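Local coordinates for protein Old Yellow Enzyme (Pichia, PDB 6AGZ) that probably catalyses the asymmetric reduction of the activated carbon-carbon double bond of enone compounds with the help of a bound flavin mononucleotide, at residues A[234-239]-A[277-282]; A[268-273]-A[307-312]. All blocks are in the same frame, centred on the assembly; numbering follows the deposited sequence.

Contact 1 (A[234-239]-A[277-282]). With FMN (flavin mononucleotide), chain C.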
loop_
_atom_site.group_PDB
_atom_site.type_symbol
_atom_site.label_atom_id
_atom_site.label_comp_id
_atom_site.label_asym_id
_atom_site.label_seq_id
_atom_site.Cartn_x
_atom_site.Cartn_y
_atom_site.Cartn_z
ATOM N N ASP A 234 -20.493 -0.470 -14.815
ATOM C CA ASP A 234 -20.933 -1.791 -14.374
ATOM C C ASP A 234 -20.698 -2.880 -15.415
ATOM O O ASP A 234 -20.980 -4.049 -15.130
ATOM C CB ASP A 234 -22.412 -1.752 -13.981
ATOM C CG ASP A 234 -23.226 -0.824 -14.857
ATOM O OD1 ASP A 234 -22.843 -0.612 -16.026
ATOM O OD2 ASP A 234 -24.250 -0.300 -14.371
ATOM N N HIS A 235 -20.194 -2.534 -16.601
ATOM C CA HIS A 235 -19.807 -3.510 -17.611
ATOM C C HIS A 235 -18.295 -3.557 -17.807
ATOM O O HIS A 235 -17.821 -4.094 -18.814
ATOM C CB HIS A 235 -20.499 -3.207 -18.941
ATOM C CG HIS A 235 -21.994 -3.194 -18.861
ATOM N ND1 HIS A 235 -22.757 -4.335 -19.000
ATOM C CD2 HIS A 235 -22.869 -2.179 -18.668
ATOM C CE1 HIS A 235 -24.036 -4.023 -18.892
ATOM N NE2 HIS A 235 -24.131 -2.721 -18.689
ATOM N N VAL A 236 -17.529 -3.006 -16.866
ATOM C CA VAL A 236 -16.084 -2.865 -16.999
ATOM C C VAL A 236 -15.405 -3.498 -15.791
ATOM O O VAL A 236 -15.922 -3.433 -14.669
ATOM C CB VAL A 236 -15.670 -1.382 -17.142
ATOM C CG1 VAL A 236 -14.164 -1.249 -17.325
ATOM C CG2 VAL A 236 -16.396 -0.739 -18.307
ATOM N N ALA A 237 -14.248 -4.112 -16.026
ATOM C CA ALA A 237 -13.428 -4.686 -14.972
ATOM C C ALA A 237 -11.963 -4.535 -15.364
ATOM O O ALA A 237 -11.637 -4.007 -16.430
ATOM C CB ALA A 237 -13.794 -6.151 -14.726
ATOM N N VAL A 238 -11.076 -5.013 -14.491
ATOM C CA VAL A 238 -9.638 -4.919 -14.721
ATOM C C VAL A 238 -8.961 -5.983 -13.872
ATOM O O VAL A 238 -9.462 -6.360 -12.809
ATOM C CB VAL A 238 -9.113 -3.496 -14.398
ATOM C CG1 VAL A 238 -9.265 -3.189 -12.913
ATOM C CG2 VAL A 238 -7.665 -3.331 -14.846
ATOM N N ARG A 239 -7.824 -6.482 -14.352
ATOM C CA ARG A 239 -7.020 -7.430 -13.592
ATOM C C ARG A 239 -5.634 -6.856 -13.341
ATOM O O ARG A 239 -5.022 -6.266 -14.238
ATOM C CB ARG A 239 -6.902 -8.779 -14.305
ATOM C CG ARG A 239 -6.216 -9.834 -13.450
ATOM C CD ARG A 239 -6.343 -11.224 -14.036
ATOM N NE ARG A 239 -6.660 -12.201 -12.999
ATOM C CZ ARG A 239 -6.596 -13.517 -13.165
ATOM N NH1 ARG A 239 -6.215 -14.023 -14.329
ATOM N NH2 ARG A 239 -6.906 -14.328 -12.165
ATOM N N LYS A 277 -18.894 5.894 -10.634
ATOM C CA LYS A 277 -18.492 4.970 -11.696
ATOM C C LYS A 277 -17.752 3.814 -11.031
ATOM O O LYS A 277 -16.520 3.794 -10.968
ATOM C CB LYS A 277 -17.640 5.669 -12.753
ATOM C CG LYS A 277 -18.276 6.924 -13.328
ATOM C CD LYS A 277 -17.438 7.497 -14.455
ATOM C CE LYS A 277 -16.000 7.709 -14.017
ATOM N NZ LYS A 277 -15.042 7.444 -15.124
ATOM N N ARG A 278 -18.520 2.841 -10.549
ATOM C CA ARG A 278 -17.991 1.688 -9.834
ATOM C C ARG A 278 -17.828 0.533 -10.812
ATOM O O ARG A 278 -18.802 0.113 -11.447
ATOM C CB ARG A 278 -18.920 1.296 -8.684
ATOM C CG ARG A 278 -18.673 -0.094 -8.110
ATOM C CD ARG A 278 -17.518 -0.111 -7.120
ATOM N NE ARG A 278 -17.815 0.660 -5.916
ATOM C CZ ARG A 278 -16.948 0.874 -4.931
ATOM N NH1 ARG A 278 -15.719 0.379 -5.006
ATOM N NH2 ARG A 278 -17.305 1.591 -3.875
ATOM N N LEU A 279 -16.601 0.031 -10.939
ATOM C CA LEU A 279 -16.349 -1.104 -11.813
ATOM C C LEU A 279 -17.162 -2.313 -11.365
ATOM O O LEU A 279 -17.526 -2.445 -10.193
ATOM C CB LEU A 279 -14.860 -1.458 -11.827
ATOM C CG LEU A 279 -13.878 -0.433 -12.396
ATOM C CD1 LEU A 279 -12.466 -1.005 -12.423
ATOM C CD2 LEU A 279 -14.306 0.007 -13.787
ATOM N N ALA A 280 -17.458 -3.196 -12.321
ATOM C CA ALA A 280 -18.154 -4.434 -11.989
ATOM C C ALA A 280 -17.360 -5.245 -10.974
ATOM O O ALA A 280 -17.912 -5.731 -9.980
ATOM C CB ALA A 280 -18.411 -5.250 -13.256
ATOM N N TYR A 281 -16.055 -5.385 -11.199
ATOM C CA TYR A 281 -15.185 -6.079 -10.261
ATOM C C TYR A 281 -13.738 -5.727 -10.574
ATOM O O TYR A 281 -13.416 -5.255 -11.667
ATOM C CB TYR A 281 -15.392 -7.598 -10.311
ATOM C CG TYR A 281 -15.074 -8.235 -11.649
ATOM C CD1 TYR A 281 -16.040 -8.327 -12.644
ATOM C CD2 TYR A 281 -13.812 -8.755 -11.911
ATOM C CE1 TYR A 281 -15.756 -8.914 -13.864
ATOM C CE2 TYR A 281 -13.518 -9.343 -13.129
ATOM C CZ TYR A 281 -14.494 -9.419 -14.101
ATOM O OH TYR A 281 -14.206 -10.000 -15.314
ATOM N N VAL A 282 -12.873 -5.956 -9.590
ATOM C CA VAL A 282 -11.428 -5.869 -9.758
ATOM C C VAL A 282 -10.850 -7.255 -9.511
ATOM O O VAL A 282 -11.097 -7.855 -8.459
ATOM C CB VAL A 282 -10.798 -4.832 -8.810
ATOM C CG1 VAL A 282 -9.282 -4.898 -8.884
ATOM C CG2 VAL A 282 -11.285 -3.435 -9.156
HETATM N N1 FMN C . -4.843 -15.069 -16.650
HETATM C C2 FMN C . -5.249 -13.967 -17.379
HETATM O O2 FMN C . -5.475 -12.901 -16.807
HETATM N N3 FMN C . -5.399 -14.055 -18.747
HETATM C C4 FMN C . -5.145 -15.248 -19.390
HETATM O O4 FMN C . -5.277 -15.336 -20.610
HETATM C C4A FMN C . -4.738 -16.356 -18.658
HETATM N N5 FMN C . -4.484 -17.545 -19.304
HETATM C C5A FMN C . -4.083 -18.649 -18.585
HETATM C C6 FMN C . -3.830 -19.845 -19.244
HETATM C C7 FMN C . -3.424 -20.963 -18.528
HETATM C C7M FMN C . -3.154 -22.253 -19.241
HETATM C C8 FMN C . -3.269 -20.886 -17.151
HETATM C C8M FMN C . -2.830 -22.093 -16.375
HETATM C C9 FMN C . -3.520 -19.690 -16.492
HETATM C C9A FMN C . -3.930 -18.567 -17.206
HETATM N N10 FMN C . -4.181 -17.372 -16.555
HETATM C C10 FMN C . -4.585 -16.267 -17.282
HETATM C "C1'" FMN C . -4.028 -17.278 -15.063
HETATM C "C2'" FMN C . -5.336 -17.766 -14.433
HETATM O "O2'" FMN C . -6.389 -16.917 -14.834
HETATM C "C3'" FMN C . -5.282 -17.843 -12.909
HETATM O "O3'" FMN C . -5.093 -16.556 -12.366
HETATM C "C4'" FMN C . -4.167 -18.776 -12.446
HETATM O "O4'" FMN C . -4.222 -19.980 -13.178
HETATM C "C5'" FMN C . -4.282 -19.104 -10.963
HETATM O "O5'" FMN C . -5.563 -19.632 -10.694
HETATM P P FMN C . -5.734 -21.191 -10.335
HETATM O O1P FMN C . -4.796 -21.543 -9.204
HETATM O O2P FMN C . -7.157 -21.466 -9.910
HETATM O O3P FMN C . -5.405 -22.016 -11.555
#
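Ala237 and Tyr281 meet on neighbouring parallel strands of the eight-stranded TIM barrel, 236-240 and 281-285, which helix 258-274 joins as a beta-alpha-beta crossover. Ala237 CB sits over the middle of the tyrosine ring in a CH-pi contact, 3.4 Å from the centroid and only 12° off the ring normal. The ring lies inside the barrel, where Tyr281 OH is hydrogen-bonded to Glu185 and Ser108 of two further strands.

One firm backbone bond crosses between the segments, Ala280 N to Val236 O at 2.8 Å. Beyond it the pairing slackens: Val238 N and Tyr281 O are 3.7 Å apart, and both are buried without a hydrogen-bonding partner.

Leu279 shows how the barrel's other face is packed. Its CB rests 3.6 Å from Val236 O, beside the backbone bond. CG lies anti to the carbonyl carbon (chi1 -64°), and its two methyls then divide their neighbours: CD1 reaches Val238 CG1 at 3.9 Å, while CD2 meets Val236 CG1 at 3.8 Å. Leu269 of helix 258-274 and Ile228 of helix 218-231 also pack against this leucine, so it wedges between sheet and helices.

Next after Val238, Arg239 turns the scaffold into a cofactor site. Its NE has a weak bond to Ser283 OG, and NH2 bonds weakly to FMN O3'. NH1 bridges pyrimidine ring and ribityl chain, giving one hydrogen bond to FMN O2 at 2.8 Å and a nearly straight one (170°) to FMN O2' at 2.9 Å.

Contact 2 (A[268-273]-A[307-312])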
loop_
_atom_site.group_PDB
_atom_site.type_symbol
_atom_site.label_atom_id
_atom_site.label_comp_id
_atom_site.label_asym_id
_atom_site.label_seq_id
_atom_site.Cartn_x
_atom_site.Cartn_y
_atom_site.Cartn_z
ATOM N N GLU A 268 -7.316 5.211 -7.318
ATOM C CA GLU A 268 -7.983 5.938 -8.394
ATOM C C GLU A 268 -9.266 5.240 -8.825
ATOM O O GLU A 268 -10.281 5.899 -9.082
ATOM C CB GLU A 268 -7.031 6.104 -9.576
ATOM C CG GLU A 268 -6.004 7.199 -9.369
ATOM C CD GLU A 268 -6.638 8.573 -9.316
ATOM O OE1 GLU A 268 -7.115 9.046 -10.368
ATOM O OE2 GLU A 268 -6.674 9.175 -8.221
ATOM N N LEU A 269 -9.243 3.906 -8.908
ATOM C CA LEU A 269 -10.467 3.180 -9.236
ATOM C C LEU A 269 -11.538 3.400 -8.172
ATOM O O LEU A 269 -12.715 3.612 -8.493
ATOM C CB LEU A 269 -10.164 1.691 -9.405
ATOM C CG LEU A 269 -9.160 1.335 -10.504
ATOM C CD1 LEU A 269 -8.925 -0.167 -10.551
ATOM C CD2 LEU A 269 -9.632 1.854 -11.855
ATOM N N GLU A 270 -11.143 3.369 -6.896
ATOM C CA GLU A 270 -12.092 3.631 -5.819
ATOM C C GLU A 270 -12.592 5.070 -5.849
ATOM O O GLU A 270 -13.736 5.331 -5.465
ATOM C CB GLU A 270 -11.454 3.318 -4.465
ATOM C CG GLU A 270 -12.389 3.496 -3.277
ATOM C CD GLU A 270 -13.544 2.513 -3.290
ATOM O OE1 GLU A 270 -13.371 1.396 -3.822
ATOM O OE2 GLU A 270 -14.627 2.855 -2.769
ATOM N N ARG A 271 -11.757 6.014 -6.292
ATOM C CA ARG A 271 -12.216 7.394 -6.428
ATOM C C ARG A 271 -13.260 7.516 -7.528
ATOM O O ARG A 271 -14.281 8.195 -7.353
ATOM C CB ARG A 271 -11.033 8.324 -6.705
ATOM C CG ARG A 271 -11.435 9.762 -7.015
ATOM C CD ARG A 271 -10.239 10.706 -6.995
ATOM N NE ARG A 271 -9.417 10.593 -8.197
ATOM C CZ ARG A 271 -9.700 11.178 -9.357
ATOM N NH1 ARG A 271 -10.791 11.921 -9.482
ATOM N NH2 ARG A 271 -8.892 11.019 -10.395
ATOM N N ARG A 272 -13.022 6.865 -8.669
ATOM C CA ARG A 272 -14.034 6.833 -9.720
ATOM C C ARG A 272 -15.325 6.203 -9.217
ATOM O O ARG A 272 -16.422 6.655 -9.567
ATOM C CB ARG A 272 -13.501 6.077 -10.937
ATOM C CG ARG A 272 -12.523 6.887 -11.764
ATOM C CD ARG A 272 -11.583 6.000 -12.560
ATOM N NE ARG A 272 -10.743 6.789 -13.455
ATOM C CZ ARG A 272 -9.661 7.458 -13.068
ATOM N NH1 ARG A 272 -9.283 7.436 -11.797
ATOM N NH2 ARG A 272 -8.957 8.152 -13.951
ATOM N N ALA A 273 -15.215 5.162 -8.388
ATOM C CA ALA A 273 -16.408 4.576 -7.785
ATOM C C ALA A 273 -17.108 5.572 -6.868
ATOM O O ALA A 273 -18.343 5.639 -6.837
ATOM C CB ALA A 273 -16.036 3.308 -7.023
ATOM N N GLN A 307 -8.196 -3.242 1.375
ATOM C CA GLN A 307 -8.394 -2.028 2.158
ATOM C C GLN A 307 -8.811 -0.859 1.278
ATOM O O GLN A 307 -9.591 -0.004 1.712
ATOM C CB GLN A 307 -7.120 -1.665 2.921
ATOM C CG GLN A 307 -6.883 -2.460 4.190
ATOM C CD GLN A 307 -5.832 -1.820 5.078
ATOM O OE1 GLN A 307 -4.880 -2.473 5.507
ATOM N NE2 GLN A 307 -6.002 -0.532 5.359
ATOM N N ILE A 308 -8.309 -0.804 0.044
ATOM C CA ILE A 308 -8.501 0.365 -0.805
ATOM C C ILE A 308 -9.764 0.199 -1.638
ATOM O O ILE A 308 -10.666 1.042 -1.595
ATOM C CB ILE A 308 -7.274 0.603 -1.702
ATOM C CG1 ILE A 308 -6.005 0.680 -0.851
ATOM C CG2 ILE A 308 -7.451 1.878 -2.504
ATOM C CD1 ILE A 308 -4.727 0.716 -1.657
ATOM N N TRP A 309 -9.834 -0.888 -2.402
ATOM C CA TRP A 309 -10.986 -1.150 -3.254
ATOM C C TRP A 309 -12.123 -1.719 -2.414
ATOM O O TRP A 309 -11.946 -2.723 -1.715
ATOM C CB TRP A 309 -10.604 -2.106 -4.380
ATOM C CG TRP A 309 -11.764 -2.528 -5.209
ATOM C CD1 TRP A 309 -12.375 -3.745 -5.199
ATOM C CD2 TRP A 309 -12.471 -1.730 -6.166
ATOM N NE1 TRP A 309 -13.414 -3.760 -6.096
ATOM C CE2 TRP A 309 -13.496 -2.534 -6.701
ATOM C CE3 TRP A 309 -12.334 -0.416 -6.624
ATOM C CZ2 TRP A 309 -14.378 -2.069 -7.673
ATOM C CZ3 TRP A 309 -13.213 0.045 -7.588
ATOM C CH2 TRP A 309 -14.221 -0.779 -8.102
ATOM N N LYS A 310 -13.292 -1.079 -2.484
ATOM C CA LYS A 310 -14.435 -1.449 -1.662
ATOM C C LYS A 310 -15.488 -2.255 -2.412
ATOM O O LYS A 310 -16.432 -2.743 -1.781
ATOM C CB LYS A 310 -15.094 -0.194 -1.075
ATOM C CG LYS A 310 -14.154 0.690 -0.273
ATOM C CD LYS A 310 -13.661 -0.014 0.979
ATOM C CE LYS A 310 -12.873 0.936 1.866
ATOM N NZ LYS A 310 -12.451 0.284 3.134
ATOM N N GLY A 311 -15.355 -2.410 -3.724
ATOM C CA GLY A 311 -16.343 -3.094 -4.528
ATOM C C GLY A 311 -16.092 -4.585 -4.616
ATOM O O GLY A 311 -15.340 -5.167 -3.831
ATOM N N VAL A 312 -16.747 -5.210 -5.597
ATOM C CA VAL A 312 -16.563 -6.637 -5.827
ATOM C C VAL A 312 -15.117 -6.899 -6.214
ATOM O O VAL A 312 -14.549 -6.210 -7.070
ATOM C CB VAL A 312 -17.534 -7.134 -6.908
ATOM C CG1 VAL A 312 -17.271 -8.599 -7.229
ATOM C CG2 VAL A 312 -18.975 -6.931 -6.464
#
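Glu270 OE1 is gripped twice, by the backbone N of Lys310 at 2.8 Å and by Arg278 NH1 in a salt bridge. The N-H of Lys310 points almost straight at the oxygen (161°) but comes from above the carboxylate plane. Glu270 points from its helix at 307-312, and CG, anti to the backbone N (chi1 -177°), comes to 3.4 Å from Ile308 O; a bend at chi2 follows. Its other oxygen, OE2, lies 3.3 Å from the aliphatic CG of Lys310.

Trp309, the first residue to leave helical geometry after helix 303-308, lays its indole beside this carboxylate, the two planes 71° apart. The rim atom CZ3 touches Leu269 CB at 3.9 Å, and Leu269 O lies near the ring plane at the same edge. Gly311 N stands over one face of the indole, while NE1 bonds to Val312 O at 2.9 Å; the chain thus folds back around its own tryptophan. Arg278 adds a cation-pi contact to the ring.

The contact fastens the exit of helix 303-308 to helix 258-274: Trp309 also packs on Val282 of strand 281-285, Leu269 on Leu221 of helix 218-231, and Ile308 on Ile259 of the second subunit.

The two contacts are successive layers of one barrel wall, their centres about 10 Å apart. Contact 1 pairs adjacent strands, and contact 2 lies outside them, its centre about 20 Å from that of the chain, against about 13 Å for contact 1. Along the chain the segments alternate: strand start 234-239, the late turns of helix 258-274, the loop and strand start 277-282, then 307-312, which leads into strand 313-316. Only three residues separate 268-273 from 277-282, and this turn is held by a probable hydrogen bond from Lys277 N to Arg272 O. Arg278 joins the layers too, its guanidinium packing on Ala273. Contact 2 thereby backs a pair of strands, one of which, 236-240, carries Arg239 to the flavin.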